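Local coordinates for protein oxalate--CoA ligase (Arabidopsis thaliana, PDB 5IE2) that belongs to the ANL superfamily of AMP-binding enzymes and holds ATP in a pocket to which its C-terminal domain may contribute, at residues K178-T183 / N369-Y374. Sequence-based numbering, arbitrary orientation.
Sequences KGVPLT and NVTKGY
Y374 has the most surface buried where the loop 369-374 packs against segment 178-183, which forms strand 179-183 after K178. Its CG lies anti to its own carbonyl carbon (chi1 -62°), and the ring stands beside the start of the strand. Over one face passes the aliphatic chain of K178, extended as far as CE and crossing the ring obliquely. K178 CD sits 3.6 Å from the centroid of the Y374 ring in a CH-pi contact, displaced toward the rim. The bend at chi4 leaves K178 NZ 5.7 Å from that centroid, at most a weak cation-pi attraction. In the ring plane lies G179 O, which also meets Y374 CA at 3.4 Å in a CA-H...O contact, while V180 CG2 packs near the same edge, 4.0 Å from Y374 CE1.

T371 carries the polar link. With OG1 anti to its backbone N (chi1 -175°), the hydroxyl donates to P181 O at 2.8 Å, approaching in the carbonyl plane. The same OG1 accepts from G373 N (3.2 Å, N-H...O 158°), closing an ST turn, so one oxygen both shapes the loop and ties it to the strand. V180 CG1 and L182 CD2 both pack against T371 CB from the strand side. G373, at backbone angles that call for glycine, sets its O against P181 CD.

Y374 OH hydrogen-bonds E316 OE2. K178 and G179 probably end the family's Ser/Thr/Gly-rich phosphate-binding motif. Strand 179-183 pairs antiparallel with 164-169 and leads into helix 184-198, N-capped by T183; the loop joins strand 361-366 to helix 378-384, whose A380 touches both K178 and Y374.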
loop_
_atom_site.group_PDB
_atom_site.type_symbol
_atom_site.label_atom_id
_atom_site.label_comp_id
_atom_site.label_asym_id
_atom_site.label_seq_id
_atom_site.Cartn_x
_atom_site.Cartn_y
_atom_site.Cartn_z
ATOM N N LYS A 178 -8.414 -2.760 12.203
ATOM C CA LYS A 178 -7.973 -3.909 13.016
ATOM C C LYS A 178 -6.447 -3.880 13.125
ATOM O O LYS A 178 -5.817 -3.521 12.145
ATOM C CB LYS A 178 -8.432 -5.232 12.382
ATOM C CG LYS A 178 -9.904 -5.629 12.588
ATOM C CD LYS A 178 -10.208 -6.869 11.756
ATOM C CE LYS A 178 -11.412 -7.618 12.261
ATOM N NZ LYS A 178 -12.520 -6.774 12.800
ATOM N N GLY A 179 -5.886 -4.295 14.269
ATOM C CA GLY A 179 -4.427 -4.401 14.453
ATOM C C GLY A 179 -3.791 -5.658 13.872
ATOM O O GLY A 179 -4.201 -6.785 14.200
ATOM N N VAL A 180 -2.769 -5.468 13.037
ATOM C CA VAL A 180 -2.156 -6.552 12.293
ATOM C C VAL A 180 -0.667 -6.704 12.590
ATOM O O VAL A 180 0.111 -5.896 12.146
ATOM C CB VAL A 180 -2.341 -6.339 10.763
ATOM C CG1 VAL A 180 -1.782 -7.523 10.000
ATOM C CG2 VAL A 180 -3.818 -6.185 10.449
ATOM N N PRO A 181 -0.286 -7.754 13.320
ATOM C CA PRO A 181 1.129 -8.047 13.577
ATOM C C PRO A 181 1.694 -8.895 12.441
ATOM O O PRO A 181 1.066 -9.879 12.029
ATOM C CB PRO A 181 1.120 -8.803 14.903
ATOM C CG PRO A 181 -0.187 -9.466 14.936
ATOM C CD PRO A 181 -1.178 -8.634 14.087
ATOM N N LEU A 182 2.847 -8.464 11.927
ATOM C CA LEU A 182 3.546 -9.145 10.840
ATOM C C LEU A 182 4.971 -9.451 11.270
ATOM O O LEU A 182 5.595 -8.648 11.961
ATOM C CB LEU A 182 3.574 -8.245 9.587
ATOM C CG LEU A 182 2.101 -7.911 9.192
ATOM C CD1 LEU A 182 2.145 -6.800 8.079
ATOM C CD2 LEU A 182 1.321 -9.167 8.672
ATOM N N THR A 183 5.457 -10.630 10.879
ATOM C CA THR A 183 6.747 -11.128 11.323
ATOM C C THR A 183 7.865 -10.867 10.286
ATOM O O THR A 183 7.628 -10.435 9.149
ATOM C CB THR A 183 6.698 -12.645 11.528
ATOM O OG1 THR A 183 6.266 -13.211 10.282
ATOM C CG2 THR A 183 5.674 -13.007 12.640
ATOM N N ASN A 369 3.252 -15.278 3.832
ATOM C CA ASN A 369 3.114 -13.812 3.898
ATOM C C ASN A 369 1.936 -13.377 4.760
ATOM O O ASN A 369 1.762 -12.195 5.043
ATOM C CB ASN A 369 2.918 -13.264 2.451
ATOM C CG ASN A 369 1.739 -13.958 1.744
ATOM O OD1 ASN A 369 1.754 -15.188 1.517
ATOM N ND2 ASN A 369 0.696 -13.199 1.439
ATOM N N VAL A 370 1.061 -14.337 5.105
ATOM C CA VAL A 370 -0.187 -13.977 5.776
ATOM C C VAL A 370 0.010 -13.858 7.284
ATOM O O VAL A 370 0.713 -14.679 7.899
ATOM C CB VAL A 370 -1.285 -15.028 5.452
ATOM C CG1 VAL A 370 -2.615 -14.664 6.087
ATOM C CG2 VAL A 370 -1.411 -15.167 3.902
ATOM N N THR A 371 -0.593 -12.837 7.876
ATOM C CA THR A 371 -0.536 -12.682 9.328
ATOM C C THR A 371 -0.999 -13.959 10.045
ATOM O O THR A 371 -1.864 -14.688 9.547
ATOM C CB THR A 371 -1.374 -11.479 9.817
ATOM O OG1 THR A 371 -1.194 -11.310 11.222
ATOM C CG2 THR A 371 -2.880 -11.631 9.529
ATOM N N LYS A 372 -0.414 -14.218 11.217
ATOM C CA LYS A 372 -0.877 -15.346 12.029
ATOM C C LYS A 372 -2.217 -15.038 12.689
ATOM O O LYS A 372 -2.948 -15.938 13.121
ATOM C CB LYS A 372 0.154 -15.659 13.124
ATOM C CG LYS A 372 1.437 -16.202 12.547
ATOM C CD LYS A 372 1.085 -17.530 11.797
ATOM C CE LYS A 372 2.328 -18.203 11.343
ATOM N NZ LYS A 372 2.026 -19.496 10.726
ATOM N N GLY A 373 -2.533 -13.749 12.811
ATOM C CA GLY A 373 -3.782 -13.390 13.444
ATOM C C GLY A 373 -3.817 -11.950 13.961
ATOM O O GLY A 373 -2.792 -11.351 14.265
ATOM N N TYR A 374 -5.017 -11.403 14.043
ATOM C CA TYR A 374 -5.194 -10.061 14.592
ATOM C C TYR A 374 -4.794 -10.021 16.038
ATOM O O TYR A 374 -4.927 -11.015 16.728
ATOM C CB TYR A 374 -6.650 -9.610 14.462
ATOM C CG TYR A 374 -7.140 -9.518 13.034
ATOM C CD1 TYR A 374 -6.682 -8.504 12.178
ATOM C CD2 TYR A 374 -8.101 -10.411 12.562
ATOM C CE1 TYR A 374 -7.149 -8.426 10.842
ATOM C CE2 TYR A 374 -8.584 -10.333 11.247
ATOM C CZ TYR A 374 -8.102 -9.345 10.409
ATOM O OH TYR A 374 -8.570 -9.297 9.129
#